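Local coordinates for protein threonine--tRNA ligase catalytic subunit (Aeropyrum pernix, PDB 3A31) that probably catalyses the ATP-dependent activation of threonine and its transfer to tRNA(Thr), working as a zinc-binding class II homodimer without an editing domain of its own, at residues K108-P113 with V142-P147; S199-V204 with F263-E268; E183-V188 with A312-I317. All blocks are in the same frame, centred on the assembly; numbering follows the deposited sequence.

Interaction 1: K108-P113 with V142-P147; sequences KPMNCP and VHRYEP. With ZN (zinc ion), chain D.
Arg144 and Pro109 meet through a pair of hydrogen bonds. The guanidinium comes up side-on and gives two N-H groups to a single carbonyl: Arg144 NH2 lies 3.0 Å and Arg144 NE 3.1 Å from Pro109 O. That oxygen sits at the guanidinium edge, nearly in its plane, but both nitrogens are tilted by about 20° from the carbonyl plane. An extended chain from CG to NE gives the reach, and the double grip should restrain rotation of the group. One peptide further back, the backbone bond from His143 N to Lys108 O is 3.0 Å long and nearly straight (167°). Lys108 O accepts again from a water at 3.0 Å, which also lies in the plane of the imidazole, 2.6 Å from His143 ND1. The far end of Lys108 turns elsewhere, to Thr73 and Pro74.

Weaker contacts fill in around these bonds. Pro109 CA makes a bent CA-H...O contact with His143 O, 3.3 Å away, and Val142 CB rests 3.4 Å from Pro109 O.

Metal binding follows directly along the chain: Cys112 SG is 2.4 Å from the zinc ion, which His166 and His310 also bind. The sequence Arg144-Tyr145-Glu146 at the end of strand 134-143 fits motif 2 of class II synthetases, here tied to the cysteine-bearing segment of the threonyl-tRNA synthetase zinc site.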
loop_
_atom_site.group_PDB
_atom_site.type_symbol
_atom_site.label_atom_id
_atom_site.label_comp_id
_atom_site.label_asym_id
_atom_site.label_seq_id
_atom_site.Cartn_x
_atom_site.Cartn_y
_atom_site.Cartn_z
ATOM N N LYS A 108 -10.524 -13.461 5.930
ATOM C CA LYS A 108 -9.265 -14.181 6.024
ATOM C C LYS A 108 -8.629 -13.980 7.398
ATOM O O LYS A 108 -8.414 -12.834 7.837
ATOM C CB LYS A 108 -8.374 -13.677 4.863
ATOM C CG LYS A 108 -6.881 -13.784 4.966
ATOM C CD LYS A 108 -6.163 -13.292 3.664
ATOM C CE LYS A 108 -5.752 -11.842 3.711
ATOM N NZ LYS A 108 -4.957 -11.359 2.457
ATOM N N PRO A 109 -8.338 -15.076 8.117
ATOM C CA PRO A 109 -7.550 -14.856 9.339
ATOM C C PRO A 109 -6.068 -15.036 9.133
ATOM O O PRO A 109 -5.278 -14.707 10.020
ATOM C CB PRO A 109 -8.072 -15.948 10.276
ATOM C CG PRO A 109 -8.312 -17.095 9.389
ATOM C CD PRO A 109 -8.726 -16.496 7.987
HETATM N N MSE A 110 -5.676 -15.576 7.994
HETATM C CA MSE A 110 -4.246 -15.785 7.709
HETATM C C MSE A 110 -4.086 -15.795 6.228
HETATM O O MSE A 110 -5.086 -16.008 5.517
HETATM C CB MSE A 110 -3.780 -17.124 8.264
HETATM C CG MSE A 110 -4.609 -18.345 7.814
HETATM SE SE MSE A 110 -4.102 -19.969 8.891
HETATM C CE MSE A 110 -3.280 -19.055 10.484
ATOM N N ASN A 111 -2.853 -15.567 5.768
ATOM C CA ASN A 111 -2.502 -15.412 4.326
ATOM C C ASN A 111 -1.990 -16.696 3.694
ATOM O O ASN A 111 -2.073 -16.861 2.475
ATOM C CB ASN A 111 -1.374 -14.388 4.145
ATOM C CG ASN A 111 -1.755 -13.022 4.591
ATOM O OD1 ASN A 111 -1.107 -12.452 5.452
ATOM N ND2 ASN A 111 -2.819 -12.485 4.029
ATOM N N CYS A 112 -1.418 -17.565 4.536
ATOM C CA CYS A 112 -0.728 -18.832 4.144
ATOM C C CYS A 112 -1.362 -19.674 2.991
ATOM O O CYS A 112 -0.634 -20.082 2.048
ATOM C CB CYS A 112 -0.436 -19.717 5.393
ATOM S SG CYS A 112 -0.733 -18.847 7.071
ATOM N N PRO A 113 -2.676 -20.006 3.107
ATOM C CA PRO A 113 -3.366 -20.736 2.062
ATOM C C PRO A 113 -3.347 -20.025 0.720
ATOM O O PRO A 113 -3.124 -20.687 -0.339
ATOM C CB PRO A 113 -4.792 -20.820 2.618
ATOM C CG PRO A 113 -4.618 -20.857 4.123
ATOM C CD PRO A 113 -3.558 -19.814 4.296
ATOM N N VAL A 142 -5.474 -9.187 8.173
ATOM C CA VAL A 142 -6.075 -10.363 8.762
ATOM C C VAL A 142 -7.058 -10.013 9.881
ATOM O O VAL A 142 -6.915 -9.007 10.590
ATOM C CB VAL A 142 -4.991 -11.375 9.232
ATOM C CG1 VAL A 142 -4.164 -11.886 8.045
ATOM C CG2 VAL A 142 -4.083 -10.795 10.233
ATOM N N HIS A 143 -8.094 -10.827 10.014
ATOM C CA HIS A 143 -9.092 -10.634 11.032
ATOM C C HIS A 143 -9.341 -11.904 11.822
ATOM O O HIS A 143 -9.437 -12.992 11.263
ATOM C CB HIS A 143 -10.389 -10.160 10.411
ATOM C CG HIS A 143 -10.273 -8.822 9.785
ATOM N ND1 HIS A 143 -9.720 -8.634 8.530
ATOM C CD2 HIS A 143 -10.601 -7.598 10.249
ATOM C CE1 HIS A 143 -9.747 -7.349 8.237
ATOM N NE2 HIS A 143 -10.258 -6.697 9.272
ATOM N N ARG A 144 -9.460 -11.754 13.134
ATOM C CA ARG A 144 -9.646 -12.888 13.999
ATOM C C ARG A 144 -10.626 -12.487 15.054
ATOM O O ARG A 144 -10.705 -11.318 15.448
ATOM C CB ARG A 144 -8.311 -13.277 14.640
ATOM C CG ARG A 144 -7.324 -13.656 13.588
ATOM C CD ARG A 144 -5.995 -14.070 14.167
ATOM N NE ARG A 144 -5.132 -14.496 13.074
ATOM C CZ ARG A 144 -3.849 -14.774 13.197
ATOM N NH1 ARG A 144 -3.257 -14.681 14.383
ATOM N NH2 ARG A 144 -3.148 -15.122 12.118
ATOM N N TYR A 145 -11.359 -13.480 15.533
ATOM C CA TYR A 145 -12.197 -13.307 16.694
ATOM C C TYR A 145 -11.398 -13.020 17.940
ATOM O O TYR A 145 -10.533 -13.783 18.325
ATOM C CB TYR A 145 -13.030 -14.558 16.949
ATOM C CG TYR A 145 -13.860 -14.375 18.171
ATOM C CD1 TYR A 145 -14.846 -13.419 18.188
ATOM C CD2 TYR A 145 -13.631 -15.120 19.325
ATOM C CE1 TYR A 145 -15.594 -13.204 19.292
ATOM C CE2 TYR A 145 -14.408 -14.906 20.470
ATOM C CZ TYR A 145 -15.383 -13.940 20.415
ATOM O OH TYR A 145 -16.180 -13.651 21.486
ATOM N N GLU A 146 -11.689 -11.914 18.583
ATOM C CA GLU A 146 -11.183 -11.710 19.901
ATOM C C GLU A 146 -12.329 -11.295 20.799
ATOM O O GLU A 146 -13.113 -10.387 20.441
ATOM C CB GLU A 146 -10.104 -10.648 19.889
ATOM C CG GLU A 146 -8.865 -11.037 19.097
ATOM C CD GLU A 146 -8.041 -12.131 19.767
ATOM O OE1 GLU A 146 -8.320 -12.475 20.952
ATOM O OE2 GLU A 146 -7.098 -12.637 19.091
ATOM N N PRO A 147 -12.433 -11.936 21.984
ATOM C CA PRO A 147 -13.498 -11.538 22.942
ATOM C C PRO A 147 -13.285 -10.083 23.411
ATOM O O PRO A 147 -12.139 -9.615 23.455
ATOM C CB PRO A 147 -13.339 -12.542 24.103
ATOM C CG PRO A 147 -12.003 -13.177 23.939
ATOM C CD PRO A 147 -11.570 -13.016 22.496
HETATM ZN ZN ZN D . 1.598 -18.359 7.389
HETATM O O HOH W 1 -8.718 -10.113 6.605
#

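Interaction 2: S199-V204 with F263-E268; sequences SETFKV and FIMMVE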
loop_
_atom_site.group_PDB
_atom_site.type_symbol
_atom_site.label_atom_id
_atom_site.label_comp_id
_atom_site.label_asym_id
_atom_site.label_seq_id
_atom_site.Cartn_x
_atom_site.Cartn_y
_atom_site.Cartn_z
ATOM N N SER A 199 24.425 -8.286 21.396
ATOM C CA SER A 199 24.476 -9.258 22.474
ATOM C C SER A 199 23.772 -8.788 23.754
ATOM O O SER A 199 23.249 -9.602 24.509
ATOM C CB SER A 199 25.917 -9.712 22.736
ATOM O OG SER A 199 26.653 -8.694 23.356
ATOM N N GLU A 200 23.712 -7.472 23.940
ATOM C CA GLU A 200 23.109 -6.836 25.117
ATOM C C GLU A 200 21.604 -6.596 24.984
ATOM O O GLU A 200 20.907 -6.352 25.997
ATOM C CB GLU A 200 23.776 -5.464 25.387
ATOM C CG GLU A 200 25.159 -5.487 26.075
ATOM C CD GLU A 200 25.033 -5.852 27.564
ATOM O OE1 GLU A 200 24.414 -5.039 28.347
ATOM O OE2 GLU A 200 25.542 -6.967 27.935
ATOM N N THR A 201 21.097 -6.617 23.760
ATOM C CA THR A 201 19.704 -6.197 23.539
ATOM C C THR A 201 18.859 -7.260 22.892
ATOM O O THR A 201 17.683 -7.063 22.709
ATOM C CB THR A 201 19.611 -4.933 22.667
ATOM O OG1 THR A 201 19.906 -5.248 21.281
ATOM C CG2 THR A 201 20.525 -3.809 23.224
ATOM N N PHE A 202 19.438 -8.398 22.531
ATOM C CA PHE A 202 18.656 -9.307 21.699
ATOM C C PHE A 202 18.848 -10.755 22.102
ATOM O O PHE A 202 19.922 -11.118 22.512
ATOM C CB PHE A 202 18.990 -9.086 20.204
ATOM C CG PHE A 202 17.851 -9.408 19.263
ATOM C CD1 PHE A 202 16.792 -8.502 19.084
ATOM C CD2 PHE A 202 17.846 -10.604 18.541
ATOM C CE1 PHE A 202 15.754 -8.792 18.237
ATOM C CE2 PHE A 202 16.799 -10.906 17.686
ATOM C CZ PHE A 202 15.749 -9.998 17.541
ATOM N N LYS A 203 17.804 -11.562 21.923
ATOM C CA LYS A 203 17.781 -12.957 22.291
ATOM C C LYS A 203 16.968 -13.752 21.239
ATOM O O LYS A 203 15.969 -13.285 20.710
ATOM C CB LYS A 203 17.168 -13.040 23.709
ATOM C CG LYS A 203 16.630 -14.361 24.166
ATOM C CD LYS A 203 16.661 -14.429 25.699
ATOM C CE LYS A 203 15.300 -14.064 26.303
ATOM N NZ LYS A 203 15.257 -14.070 27.803
ATOM N N VAL A 204 17.400 -14.958 20.929
ATOM C CA VAL A 204 16.709 -15.799 19.992
ATOM C C VAL A 204 16.206 -17.023 20.803
ATOM O O VAL A 204 16.999 -17.660 21.507
ATOM C CB VAL A 204 17.687 -16.204 18.879
ATOM C CG1 VAL A 204 17.247 -17.481 18.162
ATOM C CG2 VAL A 204 17.850 -15.080 17.881
ATOM N N PHE A 263 12.088 -14.034 17.844
ATOM C CA PHE A 263 12.944 -12.851 17.959
ATOM C C PHE A 263 12.549 -12.039 19.186
ATOM O O PHE A 263 11.396 -11.595 19.308
ATOM C CB PHE A 263 12.782 -11.918 16.726
ATOM C CG PHE A 263 13.112 -12.559 15.411
ATOM C CD1 PHE A 263 14.364 -13.150 15.200
ATOM C CD2 PHE A 263 12.181 -12.515 14.350
ATOM C CE1 PHE A 263 14.673 -13.707 13.962
ATOM C CE2 PHE A 263 12.471 -13.055 13.134
ATOM C CZ PHE A 263 13.702 -13.650 12.910
ATOM N N ILE A 264 13.506 -11.803 20.074
ATOM C CA ILE A 264 13.178 -11.099 21.298
ATOM C C ILE A 264 14.133 -9.981 21.576
ATOM O O ILE A 264 15.352 -10.167 21.634
ATOM C CB ILE A 264 13.077 -12.064 22.500
ATOM C CG1 ILE A 264 11.965 -13.097 22.257
ATOM C CG2 ILE A 264 12.765 -11.295 23.810
ATOM C CD1 ILE A 264 12.321 -14.438 22.780
HETATM N N MSE A 265 13.579 -8.789 21.702
HETATM C CA MSE A 265 14.372 -7.654 22.137
HETATM C C MSE A 265 14.343 -7.642 23.669
HETATM O O MSE A 265 13.299 -7.899 24.256
HETATM C CB MSE A 265 13.803 -6.360 21.555
HETATM C CG MSE A 265 14.472 -5.093 22.042
HETATM SE SE MSE A 265 14.864 -3.872 20.508
HETATM C CE MSE A 265 16.442 -4.900 19.893
HETATM N N MSE A 266 15.497 -7.385 24.275
HETATM C CA MSE A 266 15.624 -7.087 25.693
HETATM C C MSE A 266 15.588 -5.574 25.944
HETATM O O MSE A 266 16.426 -4.839 25.417
HETATM C CB MSE A 266 16.935 -7.666 26.231
HETATM C CG MSE A 266 17.021 -9.175 26.082
HETATM SE SE MSE A 266 15.382 -10.082 26.752
HETATM C CE MSE A 266 15.336 -9.485 28.676
ATOM N N VAL A 267 14.611 -5.110 26.723
ATOM C CA VAL A 267 14.507 -3.699 27.055
ATOM C C VAL A 267 14.471 -3.478 28.566
ATOM O O VAL A 267 14.362 -4.415 29.369
ATOM C CB VAL A 267 13.284 -2.974 26.363
ATOM C CG1 VAL A 267 13.155 -3.366 24.914
ATOM C CG2 VAL A 267 11.993 -3.273 27.042
ATOM N N GLU A 268 14.534 -2.209 28.947
ATOM C CA GLU A 268 14.582 -1.844 30.365
ATOM C C GLU A 268 13.674 -0.654 30.706
ATOM O O GLU A 268 13.620 0.296 29.945
ATOM C CB GLU A 268 16.041 -1.587 30.782
ATOM C CG GLU A 268 16.238 -1.639 32.266
ATOM C CD GLU A 268 17.655 -2.007 32.705
ATOM O OE1 GLU A 268 17.833 -3.106 33.330
ATOM O OE2 GLU A 268 18.573 -1.188 32.448
#
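Phe202 lies across the backbone of the neighbouring strand, with Ile264 O over one face of its ring, 3.4 Å from Phe202 CD1. The ring gets there because its CG stands opposite the backbone N (chi1 -151°). At the ring edge, the methyl of Met265 (modelled as selenomethionine) closes in, Met265 CE to Phe202 CD1 measuring 3.7 Å. The far end of the ring meets Phe263, Phe202 CZ lying 3.6 Å from Phe263 CB. On the other face of the sheet, Lys203 slants over Met266 (also selenomethionine), Lys203 CE being 4.0 Å from Met266 SE.

Backbone bonds set this register. Lys203 and Ile264 form an antiparallel hydrogen-bonded pair, with Lys203 N to Ile264 O at 2.8 Å and Ile264 N to Lys203 O at 2.9 Å. Beyond it, Met266 N reaches Thr201 O at 2.7 Å. These strands belong to the largely antiparallel sheet of the class II catalytic domain, flanked here by strands 246-250 and 273-283.

Further out, Glu275 takes the Lys203 ammonium in a salt bridge, while Gly196 and Ser198 hold the Thr201 hydroxyl. Helix 174-192 covers the Phe202 and Phe263 side, bringing Phe182 and Leu189 against the Phe202 ring.

Interaction 3: E183-V188 with A312-I317; sequences EEMKLV and ALLGSI
Leu313 pushes its forked end into the surface of helix 174-192, between Glu184, Met185 and Val188. It stands where strand 306-316 turns toward helix 317-327, a strand-helix unit whose sequence is consistent with motif 3 of class II synthetases. The two methyls fill different hollows: Leu313 CD1 lies 3.7 Å from Glu184 O, whereas Leu313 CD2 sits 3.7 Å from Met185 N. Leu313 CG is placed opposite its own carbonyl carbon (chi1 -50°), which directs the fork at the helix.

Met185 (modelled as selenomethionine) bends toward the corner, but the modelled position of its end is doubtful. Cutting Leu313 back to an alanine would take away both methyls and is likely to leave a gap beside Val188 and the Glu184-Met185 peptide.

The Glu184 carboxylate turns from this interface to Tyr68 and Arg66. The carboxylate of Asp163 accepts hydrogen bonds from Leu314 N and Gly315 N at the corner. Gly315 has a positive phi (102°) at which a side chain would run into the preceding carbonyl oxygen.

Val188 divides its branches between the two leucines at about right angles: Val188 CG2 meets Leu313 CD1 at 3.7 Å, and Val188 CG1 meets Leu314 CD2 at 4.1 Å.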
loop_
_atom_site.group_PDB
_atom_site.type_symbol
_atom_site.label_atom_id
_atom_site.label_comp_id
_atom_site.label_asym_id
_atom_site.label_seq_id
_atom_site.Cartn_x
_atom_site.Cartn_y
_atom_site.Cartn_z
ATOM N N GLU A 183 18.816 -11.849 9.432
ATOM C CA GLU A 183 19.507 -10.672 8.924
ATOM C C GLU A 183 18.481 -9.634 8.462
ATOM O O GLU A 183 18.707 -8.425 8.595
ATOM C CB GLU A 183 20.485 -11.020 7.776
ATOM C CG GLU A 183 21.766 -11.718 8.213
ATOM C CD GLU A 183 22.702 -10.818 9.077
ATOM O OE1 GLU A 183 22.270 -9.697 9.471
ATOM O OE2 GLU A 183 23.873 -11.228 9.353
ATOM N N GLU A 184 17.367 -10.107 7.919
ATOM C CA GLU A 184 16.297 -9.221 7.582
ATOM C C GLU A 184 15.739 -8.495 8.811
ATOM O O GLU A 184 15.574 -7.291 8.762
ATOM C CB GLU A 184 15.252 -9.971 6.740
ATOM C CG GLU A 184 15.894 -10.311 5.366
ATOM C CD GLU A 184 15.300 -11.448 4.593
ATOM O OE1 GLU A 184 14.204 -11.911 4.936
ATOM O OE2 GLU A 184 15.961 -11.867 3.610
HETATM N N MSE A 185 15.514 -9.225 9.920
HETATM C CA MSE A 185 14.970 -8.675 11.158
HETATM C C MSE A 185 15.963 -7.611 11.607
HETATM O O MSE A 185 15.581 -6.488 11.936
HETATM C CB MSE A 185 14.903 -9.775 12.227
HETATM C CG MSE A 185 14.626 -9.298 13.739
HETATM SE SE MSE A 185 12.560 -9.320 13.703
HETATM C CE MSE A 185 12.094 -7.381 13.591
ATOM N N LYS A 186 17.249 -7.956 11.603
ATOM C CA LYS A 186 18.205 -7.021 12.120
ATOM C C LYS A 186 18.273 -5.720 11.287
ATOM O O LYS A 186 18.260 -4.597 11.850
ATOM C CB LYS A 186 19.568 -7.676 12.320
ATOM C CG LYS A 186 20.675 -6.730 12.772
ATOM C CD LYS A 186 21.886 -7.599 13.177
ATOM C CE LYS A 186 23.048 -6.805 13.806
ATOM N NZ LYS A 186 23.699 -5.878 12.805
ATOM N N LEU A 187 18.315 -5.866 9.967
ATOM C CA LEU A 187 18.225 -4.686 9.076
ATOM C C LEU A 187 16.974 -3.781 9.297
ATOM O O LEU A 187 17.113 -2.553 9.352
ATOM C CB LEU A 187 18.370 -5.073 7.592
ATOM C CG LEU A 187 19.723 -5.656 7.111
ATOM C CD1 LEU A 187 19.581 -6.355 5.783
ATOM C CD2 LEU A 187 20.900 -4.643 7.081
ATOM N N VAL A 188 15.783 -4.350 9.413
ATOM C CA VAL A 188 14.594 -3.540 9.623
ATOM C C VAL A 188 14.642 -2.818 10.974
ATOM O O VAL A 188 14.358 -1.592 11.066
ATOM C CB VAL A 188 13.284 -4.375 9.458
ATOM C CG1 VAL A 188 12.077 -3.558 9.733
ATOM C CG2 VAL A 188 13.173 -4.809 8.016
ATOM N N ALA A 312 7.504 -13.674 10.040
ATOM C CA ALA A 312 7.236 -12.252 10.071
ATOM C C ALA A 312 8.436 -11.679 10.794
ATOM O O ALA A 312 8.961 -12.329 11.643
ATOM C CB ALA A 312 5.978 -11.965 10.849
ATOM N N LEU A 313 8.884 -10.478 10.446
ATOM C CA LEU A 313 9.970 -9.804 11.170
ATOM C C LEU A 313 9.337 -9.014 12.304
ATOM O O LEU A 313 9.671 -9.235 13.406
ATOM C CB LEU A 313 10.768 -8.839 10.251
ATOM C CG LEU A 313 11.267 -9.381 8.920
ATOM C CD1 LEU A 313 12.040 -8.342 8.237
ATOM C CD2 LEU A 313 12.159 -10.575 9.157
ATOM N N LEU A 314 8.411 -8.090 12.032
ATOM C CA LEU A 314 7.732 -7.299 13.083
ATOM C C LEU A 314 6.641 -8.124 13.801
ATOM O O LEU A 314 6.497 -8.022 15.036
ATOM C CB LEU A 314 7.113 -6.027 12.488
ATOM C CG LEU A 314 7.974 -5.068 11.641
ATOM C CD1 LEU A 314 7.229 -3.762 11.257
ATOM C CD2 LEU A 314 9.242 -4.697 12.403
ATOM N N GLY A 315 5.871 -8.907 13.028
ATOM C CA GLY A 315 4.742 -9.680 13.569
ATOM C C GLY A 315 3.441 -8.972 13.233
ATOM O O GLY A 315 3.231 -8.584 12.106
ATOM N N SER A 316 2.575 -8.760 14.212
ATOM C CA SER A 316 1.522 -7.804 14.037
ATOM C C SER A 316 2.157 -6.424 13.984
ATOM O O SER A 316 2.885 -6.035 14.909
ATOM C CB SER A 316 0.612 -7.858 15.213
ATOM O OG SER A 316 -0.241 -6.745 15.189
ATOM N N ILE A 317 1.855 -5.665 12.926
ATOM C CA ILE A 317 2.367 -4.283 12.784
ATOM C C ILE A 317 1.773 -3.317 13.791
ATOM O O ILE A 317 2.501 -2.458 14.357
ATOM C CB ILE A 317 2.139 -3.710 11.382
ATOM C CG1 ILE A 317 3.036 -4.455 10.409
ATOM C CG2 ILE A 317 2.518 -2.222 11.367
ATOM C CD1 ILE A 317 2.481 -4.568 9.074
#

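In the fold
All three interactions reach the eight-stranded sheet of the catalytic domain. Interactions 2 and 3 touch, their centres 14 Å apart: Phe202 CZ packs 4.0 Å from Met185 CG, and Phe263 CE2 lies 3.9 Å from Ala312 O; the first joins strand 202-207 to helix 174-192, the second strand 260-268 to strand 306-316. Interaction 1 lies toward the other end of the sheet, about 7 Å from interaction 3 and about 16 Å from interaction 2 by nearest atoms. It carries the zinc ligand Cys112. The side chains of Leu313 and Phe263 are each about 13 Å from the zinc ion, and His310, another ligand, precedes Leu313 on the same strand.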